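Local atomic coordinates of proline iminopeptidase-related protein (Thermus thermophilus, PDB entry 2YYS), a protein that is of unknown function but has the alpha/beta-hydrolase fold of the proline iminopeptidases and may act as a peptidase. Residues 6-11 with 15-20; 84-89 with 95-100; 105-110 with 206-211; 131-136 with 232-237; 222-227 with 263-268. All coordinates share one frame; numbering follows the deposited sequence.

Interaction 1: residues 6-11 with 15-20; sequences GYVPVG and LYVEDV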
# COMPACT_ATOMS: atom_id res chain seq x y z
N GLY A 6 16.35 -9.11 -8.87
CA GLY A 6 16.09 -10.29 -9.67
C GLY A 6 14.65 -10.77 -9.57
O GLY A 6 13.80 -10.14 -8.93
N TYR A 7 14.37 -11.88 -10.22
CA TYR A 7 13.10 -12.56 -10.08
C TYR A 7 13.32 -13.64 -9.04
O TYR A 7 14.24 -14.45 -9.16
CB TYR A 7 12.67 -13.19 -11.41
CG TYR A 7 11.85 -12.31 -12.32
CD1 TYR A 7 11.64 -10.97 -12.06
CD2 TYR A 7 11.28 -12.84 -13.47
CE1 TYR A 7 10.87 -10.18 -12.92
CE2 TYR A 7 10.52 -12.06 -14.33
CZ TYR A 7 10.31 -10.74 -14.05
OH TYR A 7 9.54 -9.98 -14.90
N VAL A 8 12.47 -13.65 -8.02
CA VAL A 8 12.51 -14.66 -6.97
C VAL A 8 11.28 -15.56 -7.09
O VAL A 8 10.16 -15.07 -6.93
CB VAL A 8 12.51 -13.99 -5.59
CG1 VAL A 8 12.48 -15.03 -4.50
CG2 VAL A 8 13.74 -13.09 -5.43
N PRO A 9 11.48 -16.85 -7.38
CA PRO A 9 10.38 -17.82 -7.36
C PRO A 9 9.78 -17.97 -5.97
O PRO A 9 10.50 -18.10 -4.99
CB PRO A 9 11.04 -19.14 -7.80
CG PRO A 9 12.31 -18.73 -8.50
CD PRO A 9 12.75 -17.49 -7.78
N VAL A 10 8.46 -17.96 -5.92
CA VAL A 10 7.70 -18.04 -4.69
C VAL A 10 6.70 -19.23 -4.72
O VAL A 10 5.95 -19.44 -3.78
CB VAL A 10 7.04 -16.64 -4.41
CG1 VAL A 10 5.68 -16.72 -3.79
CG2 VAL A 10 7.97 -15.79 -3.54
N GLY A 11 6.76 -20.06 -5.77
CA GLY A 11 5.87 -21.21 -5.93
C GLY A 11 4.88 -21.01 -7.05
O GLY A 11 5.07 -21.49 -8.17
N LEU A 15 8.40 -13.14 -8.48
CA LEU A 15 8.29 -11.74 -8.10
C LEU A 15 9.54 -10.95 -8.48
O LEU A 15 10.66 -11.40 -8.29
CB LEU A 15 8.05 -11.64 -6.60
CG LEU A 15 6.92 -12.47 -6.00
CD1 LEU A 15 6.86 -12.27 -4.51
CD2 LEU A 15 5.58 -12.13 -6.61
N TYR A 16 9.32 -9.76 -9.05
CA TYR A 16 10.37 -8.77 -9.20
C TYR A 16 10.72 -8.22 -7.82
O TYR A 16 9.87 -7.67 -7.12
CB TYR A 16 9.94 -7.65 -10.15
CG TYR A 16 10.97 -6.58 -10.24
CD1 TYR A 16 12.05 -6.68 -11.13
CD2 TYR A 16 10.89 -5.46 -9.42
CE1 TYR A 16 13.01 -5.68 -11.19
CE2 TYR A 16 11.84 -4.48 -9.47
CZ TYR A 16 12.90 -4.58 -10.35
OH TYR A 16 13.84 -3.57 -10.35
N VAL A 17 11.99 -8.37 -7.42
CA VAL A 17 12.44 -8.02 -6.09
C VAL A 17 13.65 -7.11 -6.18
O VAL A 17 14.56 -7.35 -6.98
CB VAL A 17 12.81 -9.30 -5.29
CG1 VAL A 17 13.41 -8.95 -3.95
CG2 VAL A 17 11.57 -10.17 -5.10
N GLU A 18 13.65 -6.05 -5.38
CA GLU A 18 14.82 -5.20 -5.15
C GLU A 18 15.13 -5.26 -3.66
O GLU A 18 14.42 -4.70 -2.83
CB GLU A 18 14.56 -3.76 -5.58
CG GLU A 18 14.04 -3.63 -7.01
CD GLU A 18 13.67 -2.20 -7.40
OE1 GLU A 18 13.44 -1.38 -6.50
OE2 GLU A 18 13.60 -1.91 -8.62
N ASP A 19 16.19 -5.99 -3.36
CA ASP A 19 16.66 -6.26 -2.02
C ASP A 19 17.82 -5.30 -1.76
O ASP A 19 18.92 -5.49 -2.27
CB ASP A 19 17.09 -7.73 -1.98
CG ASP A 19 17.61 -8.17 -0.64
OD1 ASP A 19 17.64 -7.37 0.33
OD2 ASP A 19 18.03 -9.33 -0.48
N VAL A 20 17.56 -4.29 -0.94
CA VAL A 20 18.43 -3.12 -0.84
C VAL A 20 18.89 -2.87 0.59
O VAL A 20 18.11 -2.98 1.52
CB VAL A 20 17.65 -1.89 -1.33
CG1 VAL A 20 18.43 -0.64 -1.19
CG2 VAL A 20 17.26 -2.09 -2.80

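Interaction 2: residues 84-89 with 95-100; sequences DTLLLA and ERFGLL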
# COMPACT_ATOMS: atom_id res chain seq x y z
N ASP A 84 2.57 -14.99 -0.13
CA ASP A 84 3.71 -14.61 -0.96
C ASP A 84 4.72 -13.81 -0.16
O ASP A 84 5.91 -13.97 -0.33
CB ASP A 84 3.26 -13.73 -2.12
CG ASP A 84 2.69 -14.51 -3.27
OD1 ASP A 84 2.71 -15.76 -3.25
OD2 ASP A 84 2.22 -13.92 -4.26
N THR A 85 4.24 -12.93 0.71
CA THR A 85 5.14 -12.07 1.46
C THR A 85 6.03 -12.94 2.35
O THR A 85 7.24 -12.75 2.40
CB THR A 85 4.35 -11.04 2.28
OG1 THR A 85 3.50 -10.29 1.40
CG2 THR A 85 5.28 -10.01 2.89
N LEU A 86 5.42 -13.90 3.03
CA LEU A 86 6.17 -14.81 3.90
C LEU A 86 7.08 -15.73 3.11
O LEU A 86 8.21 -15.96 3.51
CB LEU A 86 5.23 -15.66 4.76
CG LEU A 86 4.90 -15.05 6.12
CD1 LEU A 86 6.14 -14.98 7.01
CD2 LEU A 86 4.24 -13.66 5.97
N LEU A 87 6.60 -16.25 1.98
CA LEU A 87 7.43 -17.11 1.14
C LEU A 87 8.63 -16.34 0.60
O LEU A 87 9.74 -16.86 0.53
CB LEU A 87 6.60 -17.72 0.00
CG LEU A 87 5.56 -18.75 0.47
CD1 LEU A 87 4.60 -19.13 -0.65
CD2 LEU A 87 6.22 -20.04 1.02
N LEU A 88 8.43 -15.07 0.27
CA LEU A 88 9.52 -14.24 -0.20
C LEU A 88 10.55 -14.06 0.92
O LEU A 88 11.75 -14.19 0.69
CB LEU A 88 9.01 -12.87 -0.69
CG LEU A 88 10.08 -11.87 -1.15
CD1 LEU A 88 10.96 -12.46 -2.23
CD2 LEU A 88 9.46 -10.56 -1.62
N ALA A 89 10.07 -13.76 2.12
CA ALA A 89 10.96 -13.59 3.28
C ALA A 89 11.82 -14.84 3.51
O ALA A 89 13.02 -14.74 3.78
CB ALA A 89 10.16 -13.25 4.53
N GLU A 95 14.04 -13.82 8.79
CA GLU A 95 13.16 -14.48 9.77
C GLU A 95 12.11 -13.55 10.32
O GLU A 95 10.94 -13.90 10.39
CB GLU A 95 13.97 -14.99 10.94
CG GLU A 95 14.63 -16.34 10.74
CD GLU A 95 15.43 -16.70 11.97
OE1 GLU A 95 14.80 -17.13 12.96
OE2 GLU A 95 16.66 -16.46 11.97
N ARG A 96 12.54 -12.38 10.76
CA ARG A 96 11.64 -11.36 11.30
C ARG A 96 11.80 -10.08 10.48
O ARG A 96 12.87 -9.80 9.95
CB ARG A 96 11.96 -11.10 12.78
CG ARG A 96 11.63 -12.28 13.73
CD ARG A 96 12.14 -12.11 15.18
NE ARG A 96 13.59 -12.24 15.20
CZ ARG A 96 14.26 -13.40 15.20
NH1 ARG A 96 13.60 -14.56 15.22
NH2 ARG A 96 15.59 -13.41 15.19
N PHE A 97 10.74 -9.29 10.38
CA PHE A 97 10.74 -8.09 9.54
C PHE A 97 9.58 -7.18 9.91
O PHE A 97 8.57 -7.65 10.41
CB PHE A 97 10.62 -8.50 8.08
CG PHE A 97 9.45 -9.40 7.80
CD1 PHE A 97 8.20 -8.87 7.57
CD2 PHE A 97 9.61 -10.78 7.80
CE1 PHE A 97 7.12 -9.69 7.33
CE2 PHE A 97 8.54 -11.61 7.55
CZ PHE A 97 7.28 -11.06 7.33
N GLY A 98 9.73 -5.88 9.66
CA GLY A 98 8.61 -4.96 9.65
C GLY A 98 8.01 -4.77 8.27
O GLY A 98 8.51 -5.31 7.27
N LEU A 99 6.93 -4.00 8.22
CA LEU A 99 6.21 -3.75 6.99
C LEU A 99 6.00 -2.26 6.77
O LEU A 99 5.70 -1.53 7.70
CB LEU A 99 4.85 -4.44 7.05
CG LEU A 99 4.89 -5.96 7.17
CD1 LEU A 99 3.60 -6.48 7.74
CD2 LEU A 99 5.13 -6.60 5.83
N LEU A 100 6.15 -1.85 5.51
CA LEU A 100 5.70 -0.55 5.03
C LEU A 100 4.66 -0.82 3.96
O LEU A 100 4.95 -1.53 3.00
CB LEU A 100 6.86 0.23 4.41
CG LEU A 100 8.15 0.38 5.20
CD1 LEU A 100 9.17 1.13 4.36
CD2 LEU A 100 7.92 1.09 6.52

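Interaction 3: residues 105-110 with 206-211; sequences GAVVAL and WRLDYT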
# COMPACT_ATOMS: atom_id res chain seq x y z
N GLY A 105 -2.16 -2.06 -0.09
CA GLY A 105 -1.10 -2.73 0.63
C GLY A 105 -1.40 -2.90 2.11
O GLY A 105 -0.94 -3.86 2.72
N ALA A 106 -2.14 -1.95 2.69
CA ALA A 106 -2.50 -2.01 4.11
C ALA A 106 -3.25 -3.28 4.48
O ALA A 106 -2.98 -3.84 5.52
CB ALA A 106 -3.32 -0.81 4.51
N VAL A 107 -4.21 -3.71 3.67
CA VAL A 107 -4.96 -4.93 3.96
C VAL A 107 -4.01 -6.12 3.99
O VAL A 107 -4.13 -7.00 4.85
CB VAL A 107 -6.10 -5.21 2.95
CG1 VAL A 107 -6.75 -6.58 3.20
CG2 VAL A 107 -7.16 -4.15 3.07
N VAL A 108 -3.08 -6.15 3.04
CA VAL A 108 -2.12 -7.23 2.98
C VAL A 108 -1.24 -7.19 4.23
O VAL A 108 -1.02 -8.21 4.86
CB VAL A 108 -1.25 -7.19 1.70
CG1 VAL A 108 -0.27 -8.35 1.69
CG2 VAL A 108 -2.13 -7.22 0.44
N ALA A 109 -0.76 -6.01 4.61
CA ALA A 109 0.10 -5.85 5.79
C ALA A 109 -0.60 -6.28 7.09
O ALA A 109 -0.02 -6.95 7.92
CB ALA A 109 0.56 -4.42 5.91
N LEU A 110 -1.85 -5.87 7.25
CA LEU A 110 -2.63 -6.22 8.43
C LEU A 110 -2.90 -7.72 8.50
O LEU A 110 -2.83 -8.30 9.57
CB LEU A 110 -3.94 -5.44 8.47
CG LEU A 110 -3.68 -3.95 8.70
CD1 LEU A 110 -4.84 -3.11 8.21
CD2 LEU A 110 -3.40 -3.68 10.17
N TRP A 206 -14.45 -4.78 -4.50
CA TRP A 206 -15.24 -3.60 -4.14
C TRP A 206 -16.30 -3.82 -3.06
O TRP A 206 -16.82 -2.85 -2.51
CB TRP A 206 -15.82 -2.96 -5.39
CG TRP A 206 -14.75 -2.30 -6.14
CD1 TRP A 206 -14.02 -2.82 -7.17
CD2 TRP A 206 -14.19 -1.02 -5.87
NE1 TRP A 206 -13.06 -1.93 -7.58
CE2 TRP A 206 -13.14 -0.81 -6.80
CE3 TRP A 206 -14.48 -0.01 -4.95
CZ2 TRP A 206 -12.39 0.37 -6.83
CZ3 TRP A 206 -13.73 1.16 -4.98
CH2 TRP A 206 -12.69 1.33 -5.91
N ARG A 207 -16.60 -5.08 -2.74
CA ARG A 207 -17.44 -5.40 -1.59
C ARG A 207 -16.64 -5.56 -0.30
O ARG A 207 -17.22 -5.66 0.77
CB ARG A 207 -18.25 -6.68 -1.85
CG ARG A 207 -19.21 -6.57 -3.03
CD ARG A 207 -20.16 -7.76 -3.19
NE ARG A 207 -19.45 -9.04 -3.24
CZ ARG A 207 -19.02 -9.65 -4.36
NH1 ARG A 207 -19.20 -9.11 -5.56
NH2 ARG A 207 -18.39 -10.81 -4.27
N LEU A 208 -15.31 -5.58 -0.39
CA LEU A 208 -14.50 -5.87 0.78
C LEU A 208 -14.44 -4.69 1.75
O LEU A 208 -13.90 -3.64 1.42
CB LEU A 208 -13.07 -6.29 0.39
CG LEU A 208 -12.12 -6.48 1.58
CD1 LEU A 208 -12.58 -7.62 2.51
CD2 LEU A 208 -10.70 -6.71 1.09
N ASP A 209 -15.01 -4.89 2.93
CA ASP A 209 -14.80 -3.99 4.04
C ASP A 209 -14.04 -4.72 5.14
O ASP A 209 -14.62 -5.47 5.91
CB ASP A 209 -16.14 -3.47 4.58
CG ASP A 209 -15.98 -2.53 5.74
OD1 ASP A 209 -14.86 -2.01 5.94
OD2 ASP A 209 -16.92 -2.24 6.51
N TYR A 210 -12.74 -4.47 5.20
CA TYR A 210 -11.86 -5.07 6.20
C TYR A 210 -12.03 -4.49 7.62
O TYR A 210 -11.47 -5.02 8.59
CB TYR A 210 -10.40 -4.91 5.74
CG TYR A 210 -9.41 -5.76 6.50
CD1 TYR A 210 -9.38 -7.13 6.34
CD2 TYR A 210 -8.55 -5.18 7.43
CE1 TYR A 210 -8.48 -7.93 7.05
CE2 TYR A 210 -7.66 -5.96 8.16
CZ TYR A 210 -7.63 -7.34 7.96
OH TYR A 210 -6.75 -8.12 8.67
N THR A 211 -12.79 -3.40 7.74
CA THR A 211 -12.97 -2.71 9.03
C THR A 211 -13.21 -3.60 10.25
O THR A 211 -12.56 -3.38 11.28
CB THR A 211 -14.10 -1.68 8.95
OG1 THR A 211 -13.87 -0.76 7.88
CG2 THR A 211 -14.14 -0.80 10.19

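Interaction 4: residues 131-136 with 232-237; sequences FPWLAA and SYPYAE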
# COMPACT_ATOMS: atom_id res chain seq x y z
N PHE A 131 -13.59 -0.73 0.97
CA PHE A 131 -13.83 -0.47 -0.44
C PHE A 131 -15.23 0.06 -0.74
O PHE A 131 -15.36 0.93 -1.60
CB PHE A 131 -13.48 -1.69 -1.29
CG PHE A 131 -12.01 -1.81 -1.55
CD1 PHE A 131 -11.44 -1.27 -2.70
CD2 PHE A 131 -11.18 -2.42 -0.62
CE1 PHE A 131 -10.07 -1.35 -2.93
CE2 PHE A 131 -9.81 -2.50 -0.84
CZ PHE A 131 -9.26 -1.96 -2.00
N PRO A 132 -16.28 -0.43 -0.09
CA PRO A 132 -17.58 0.24 -0.20
C PRO A 132 -17.51 1.73 0.10
O PRO A 132 -18.16 2.49 -0.58
CB PRO A 132 -18.47 -0.49 0.81
CG PRO A 132 -17.90 -1.89 0.81
CD PRO A 132 -16.39 -1.66 0.71
N TRP A 133 -16.74 2.13 1.10
CA TRP A 133 -16.56 3.55 1.42
C TRP A 133 -15.88 4.28 0.25
O TRP A 133 -16.31 5.36 -0.15
CB TRP A 133 -15.73 3.72 2.70
CG TRP A 133 -15.45 5.14 3.06
CD1 TRP A 133 -16.29 6.01 3.70
CD2 TRP A 133 -14.25 5.88 2.76
NE1 TRP A 133 -15.68 7.24 3.83
CE2 TRP A 133 -14.43 7.19 3.26
CE3 TRP A 133 -13.03 5.56 2.14
CZ2 TRP A 133 -13.45 8.18 3.15
CZ3 TRP A 133 -12.05 6.54 2.02
CH2 TRP A 133 -12.27 7.84 2.53
N LEU A 134 -14.82 3.69 -0.29
CA LEU A 134 -14.11 4.29 -1.43
C LEU A 134 -15.02 4.44 -2.63
O LEU A 134 -14.94 5.43 -3.36
CB LEU A 134 -12.88 3.46 -1.79
CG LEU A 134 -11.98 3.94 -2.92
CD1 LEU A 134 -11.57 5.41 -2.75
CD2 LEU A 134 -10.73 3.07 -3.03
N ALA A 135 -15.89 3.45 -2.85
CA ALA A 135 -16.83 3.49 -3.97
C ALA A 135 -17.85 4.62 -3.79
O ALA A 135 -18.19 5.30 -4.74
CB ALA A 135 -17.53 2.14 -4.12
N ALA A 136 -18.32 4.80 -2.57
CA ALA A 136 -19.17 5.93 -2.24
C ALA A 136 -18.45 7.25 -2.55
O ALA A 136 -19.06 8.16 -3.09
CB ALA A 136 -19.59 5.88 -0.77
N SER A 232 -8.39 7.79 1.14
CA SER A 232 -8.02 7.25 2.45
C SER A 232 -8.56 8.03 3.65
O SER A 232 -8.96 7.43 4.62
CB SER A 232 -6.49 7.19 2.58
OG SER A 232 -6.09 6.49 3.74
N TYR A 233 -8.52 9.37 3.57
CA TYR A 233 -8.93 10.24 4.68
C TYR A 233 -10.30 10.84 4.39
O TYR A 233 -10.56 11.24 3.24
CB TYR A 233 -7.89 11.37 4.89
CG TYR A 233 -8.08 12.08 6.21
CD1 TYR A 233 -7.63 11.52 7.39
CD2 TYR A 233 -8.79 13.28 6.29
CE1 TYR A 233 -7.86 12.13 8.61
CE2 TYR A 233 -9.01 13.91 7.51
CZ TYR A 233 -8.54 13.32 8.67
OH TYR A 233 -8.75 13.90 9.89
N PRO A 234 -11.19 10.96 5.38
CA PRO A 234 -10.95 10.67 6.80
C PRO A 234 -11.17 9.24 7.30
O PRO A 234 -11.08 9.06 8.51
CB PRO A 234 -11.96 11.59 7.50
CG PRO A 234 -13.12 11.69 6.55
CD PRO A 234 -12.54 11.51 5.16
N TYR A 235 -11.42 8.26 6.44
CA TYR A 235 -11.64 6.90 6.95
C TYR A 235 -10.44 6.34 7.72
O TYR A 235 -10.62 5.50 8.60
CB TYR A 235 -12.05 5.94 5.83
CG TYR A 235 -12.81 4.77 6.39
CD1 TYR A 235 -14.17 4.85 6.62
CD2 TYR A 235 -12.15 3.59 6.74
CE1 TYR A 235 -14.87 3.78 7.17
CE2 TYR A 235 -12.82 2.54 7.28
CZ TYR A 235 -14.19 2.62 7.50
OH TYR A 235 -14.84 1.55 8.05
N ALA A 236 -9.24 6.83 7.41
CA ALA A 236 -8.03 6.39 8.10
C ALA A 236 -8.08 6.66 9.60
O ALA A 236 -7.38 6.01 10.36
CB ALA A 236 -6.78 7.04 7.47
N GLU A 237 -8.91 7.62 10.03
CA GLU A 237 -9.15 7.84 11.46
C GLU A 237 -9.76 6.61 12.12
O GLU A 237 -9.40 6.27 13.24
CB GLU A 237 -10.10 9.02 11.71
CG GLU A 237 -9.62 10.38 11.21
CD GLU A 237 -8.69 11.08 12.18
OE1 GLU A 237 -8.25 10.44 13.17
OE2 GLU A 237 -8.38 12.27 11.94

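Interaction 5: residues 222-227 with 263-268; sequences YVLVGE and EAFEEA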
# COMPACT_ATOMS: atom_id res chain seq x y z
N TYR A 222 1.76 2.37 12.93
CA TYR A 222 1.59 3.81 12.72
C TYR A 222 0.79 4.03 11.44
O TYR A 222 0.97 3.31 10.46
CB TYR A 222 2.96 4.49 12.56
CG TYR A 222 3.32 5.50 13.63
CD1 TYR A 222 3.63 5.08 14.92
CD2 TYR A 222 3.36 6.88 13.34
CE1 TYR A 222 3.98 5.99 15.91
CE2 TYR A 222 3.71 7.81 14.33
CZ TYR A 222 4.02 7.36 15.62
OH TYR A 222 4.37 8.25 16.63
N VAL A 223 -0.05 5.05 11.45
CA VAL A 223 -0.81 5.45 10.29
C VAL A 223 -0.37 6.86 9.90
O VAL A 223 -0.39 7.77 10.73
CB VAL A 223 -2.32 5.42 10.54
CG1 VAL A 223 -3.07 5.93 9.33
CG2 VAL A 223 -2.79 4.00 10.90
N LEU A 224 0.03 7.01 8.65
CA LEU A 224 0.37 8.30 8.05
C LEU A 224 -0.51 8.49 6.85
O LEU A 224 -0.59 7.60 6.00
CB LEU A 224 1.82 8.32 7.56
CG LEU A 224 2.95 8.74 8.49
CD1 LEU A 224 3.03 7.84 9.68
CD2 LEU A 224 4.27 8.71 7.73
N VAL A 225 -1.15 9.64 6.75
CA VAL A 225 -2.10 9.88 5.67
C VAL A 225 -2.19 11.37 5.34
O VAL A 225 -1.96 12.23 6.18
CB VAL A 225 -3.49 9.31 6.06
CG1 VAL A 225 -4.08 10.07 7.24
CG2 VAL A 225 -4.44 9.30 4.88
N GLY A 226 -2.54 11.67 4.10
CA GLY A 226 -2.69 13.06 3.67
C GLY A 226 -4.09 13.52 3.99
O GLY A 226 -5.05 12.81 3.73
N GLU A 227 -4.22 14.71 4.54
CA GLU A 227 -5.53 15.30 4.82
C GLU A 227 -6.43 15.40 3.60
O GLU A 227 -7.66 15.31 3.71
CB GLU A 227 -5.31 16.70 5.36
CG GLU A 227 -6.55 17.46 5.77
CD GLU A 227 -6.18 18.89 6.11
OE1 GLU A 227 -5.82 19.65 5.15
OE2 GLU A 227 -6.18 19.18 7.33
N GLU A 263 8.61 17.76 3.41
CA GLU A 263 9.11 18.13 4.73
C GLU A 263 8.27 17.55 5.88
O GLU A 263 8.79 16.95 6.81
CB GLU A 263 9.22 19.67 4.84
CG GLU A 263 7.90 20.47 4.82
CD GLU A 263 7.04 20.33 3.54
OE1 GLU A 263 7.53 20.68 2.42
OE2 GLU A 263 5.86 19.90 3.65
N ALA A 264 6.95 17.73 5.80
CA ALA A 264 6.06 17.19 6.82
C ALA A 264 6.15 15.66 6.82
O ALA A 264 6.10 15.05 7.87
CB ALA A 264 4.64 17.65 6.58
N PHE A 265 6.34 15.06 5.64
CA PHE A 265 6.39 13.61 5.53
C PHE A 265 7.65 13.07 6.18
O PHE A 265 7.61 12.10 6.92
CB PHE A 265 6.33 13.12 4.08
CG PHE A 265 6.40 11.62 3.96
CD1 PHE A 265 5.26 10.86 4.12
CD2 PHE A 265 7.61 10.99 3.76
CE1 PHE A 265 5.33 9.49 4.03
CE2 PHE A 265 7.68 9.61 3.66
CZ PHE A 265 6.54 8.86 3.80
N GLU A 266 8.77 13.74 5.92
CA GLU A 266 10.05 13.33 6.47
C GLU A 266 9.96 13.27 7.99
O GLU A 266 10.40 12.32 8.61
CB GLU A 266 11.15 14.30 6.06
CG GLU A 266 12.42 14.16 6.88
CD GLU A 266 13.60 14.93 6.30
OE1 GLU A 266 13.39 15.98 5.68
OE2 GLU A 266 14.74 14.48 6.49
N GLU A 267 9.40 14.32 8.58
CA GLU A 267 9.24 14.39 10.02
C GLU A 267 8.34 13.25 10.55
O GLU A 267 8.71 12.56 11.49
CB GLU A 267 8.68 15.77 10.42
CG GLU A 267 8.17 15.90 11.85
CD GLU A 267 7.62 17.30 12.15
OE1 GLU A 267 6.67 17.76 11.45
OE2 GLU A 267 8.14 17.94 13.08
N ALA A 268 7.18 13.06 9.92
CA ALA A 268 6.24 12.04 10.39
C ALA A 268 6.78 10.63 10.15
O ALA A 268 6.61 9.75 10.98
CB ALA A 268 4.89 12.20 9.72

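Interaction 1: residues 6-11 with 15-20
Gly-6 pairs with Val-17 through two backbone hydrogen bonds, Gly-6 N to Val-17 O (3.1 Å) and Val-17 N to Gly-6 O (2.9 Å). Tyr-7 comes next, in a non-hydrogen-bonded pair with Tyr-16. The two side chains cross at about a right angle: Tyr-7 CE1 lies at the edge of the Tyr-16 ring and rests 3.9 Å from Tyr-16 CB, while the Tyr-7 hydroxyl bonds the carbonyl of Arg-65. This is a beta hairpin on the margin of the central sheet, with 3-9 as an outermost strand. Val-8 restores the two-bond pattern, its N reaching Leu-15 O at 2.9 Å and its O receiving Leu-15 N at 3.0 Å. With CG1 anti to the backbone N (chi1 177°), Val-8 turns CG2 across to Val-17 CG2 at 3.7 Å; both valines sit on the face covered by Leu-88 of helix 78-91. Past the strand end, Val-10 points back toward Leu-15 and sets its CG2 3.8 Å from Leu-15 CD1, with Asp-84 of that helix beside it.

Interaction 2: residues 84-89 with 95-100
Phe-97 meets the helix with one side of its ring: CE2 lies 3.8 Å from Ala-89 CB, and CZ is 4.1 Å from Leu-86 CD1. The leucine methyl arrives at the ring edge, close to the ring plane, with the two side chains roughly perpendicular, whereas the alanine methyl approaches at a slant. No hydrogen bond joins the segments; the contact is apolar and buried. Phe-97 reaches the helix because its CG stands between the backbone N and the carbonyl carbon (chi1 53°), the most crowded of the three staggered positions. In the fold, strand 54-58, helix 78-91 and strand 97-102 make a beta-alpha-beta crossover that passes over strand 27-31, and Phe-97 opens the last of these strands. Moving outward, Phe-29 of that intervening strand touches Ala-89, and its ring meets that of Phe-97 with the planes at about 55°. Leu-86 is backed by Val-112 and Phe-116. Ala-89 N bonds Thr-85 O at 3.0 Å, within the helix that carries the alanine methyl.

Interaction 3: residues 105-110 with 206-211
Tyr-210 lays its ring against Val-107 and Leu-110 on helix 105-115, the helix that follows strand 97-102 of the central sheet in this alpha/beta-hydrolase fold. The tight part is at Leu-110: its CB sits 3.8 Å from Tyr-210 CE2, and its CD1 is 4.0 Å from the same carbon. One turn back, Val-107 CG1 stands over one face of the ring, offset toward the rim, 4.1 Å from Tyr-210 CD1. The ring extends to the helix because its CG is anti to the backbone N (chi1 -167°), which also brings the hydroxyl to Glu-111 OE2 for a hydrogen bond. A leucine in its place would probably leave that carboxylate without its hydroxyl partner and open a gap beside the Leu-110 side chain. The fit slackens toward the partly exposed Leu-208, whose CD2 only grazes Val-107 CG1 at 4.5 Å. Farther from the helix the loop braces itself with an Asx turn. Asp-209 OD1 uses its syn lone pair for Thr-211 OG1 (2.5 Å), while Thr-211 N, 3.1 Å from Asp-209 OD1, comes in from above the carboxylate plane.

Interaction 4: residues 131-136 with 232-237
Trp-133, near the start of helix 131-141, makes a CH-pi contact with Tyr-235 in the turn leading into helix 236-243, on a partly exposed side of the protein. With its CG anti to the backbone N (chi1 178°), Trp-133 carries the indole across to that turn. Tyr-235 CB sits 3.5 Å from the centroid of the six-membered indole ring, only 3° off its normal. The two side chains run past each other in opposite directions, and the tyrosine ring meets the five-membered indole ring obliquely, centroids 4.8 Å apart and planes at 40°. Helix 131-141 opens the mostly helical insertion between strands 119-125 and 221-226, the place of the cap in the S33 family, so the tryptophan joins the probable cap to the core. At the indole edge, Trp-133 CZ2 is 4.0 Å from Pro-234 CD, and Trp-133 CH2 is 3.9 Å from Tyr-233 O, the carbonyl of the cis peptide bond to Pro-234. An alanine here would probably strip Tyr-235 CB of its aromatic cover and leave a gap against Pro-234. Arg-137 adds a cation-pi contact with the indole. The hydroxyl of Tyr-235 is hydrogen-bonded with Thr-211 OG1 and with Asn-130 ND2.

Interaction 5: residues 222-227 with 263-268
Phe-265 is the first residue of 263-268 to touch the strand: its CE1 lies 3.9 Å from Leu-224 CD2. The helix, 262-274, packs on the central sheet of the alpha/beta hydrolase fold, against strand 221-226, which runs between strands 119-125 and 247-250. Phe-265 does not aim its CB straight at the strand. With its CG anti to the backbone N (chi1 179°), the ring reaches across and meets the leucine methyl obliquely, the two side chains standing roughly perpendicular. Leu-250 of the neighbouring strand and the ring of Phe-269 also touch Phe-265, so the phenylalanine bridges two strands of the sheet. Ala-268, most of a turn later, is where the backbones come nearest, with its CA 7.3 Å from the CA of Leu-224. Its small side chain is consistent with so close an approach: Ala-268 CB lies 4.1 Å from Leu-224 CD2 and 4.2 Å from Leu-224 CG, while the backbone C of Ala-268 is 4.0 Å from that same CD2. One methyl therefore touches both helix residues, and Phe-269 and Ala-272 continue the cover beyond it. The other methyl of the leucine, Leu-224 CD1, turns along its own strand and meets the edge of the Tyr-222 ring, in its plane, 3.8 Å from Tyr-222 CD2.

In the fold
From the N terminus, interaction 1 closes a tight hairpin at one margin of the sheet. Interaction 2 follows in series, folding helix 78-91 back on strand 97-102, and the two meet where Leu-88 packs on Val-8 and Val-17. Strand 97-102 leads directly into the helix of interaction 3, which closes a long loop of 95 intervening residues. Interaction 4 closes one of equal length, and their segments alternate along the chain; Thr-211 with Tyr-235 and Leu-208 with Phe-131 connect them. Interaction 4 also crosses interaction 5, with Tyr-233 and Ser-232 packing beside Val-225. Interaction 5 ties the late helix 262-274 to the sheet, about 29 Å from interaction 1, centre to centre.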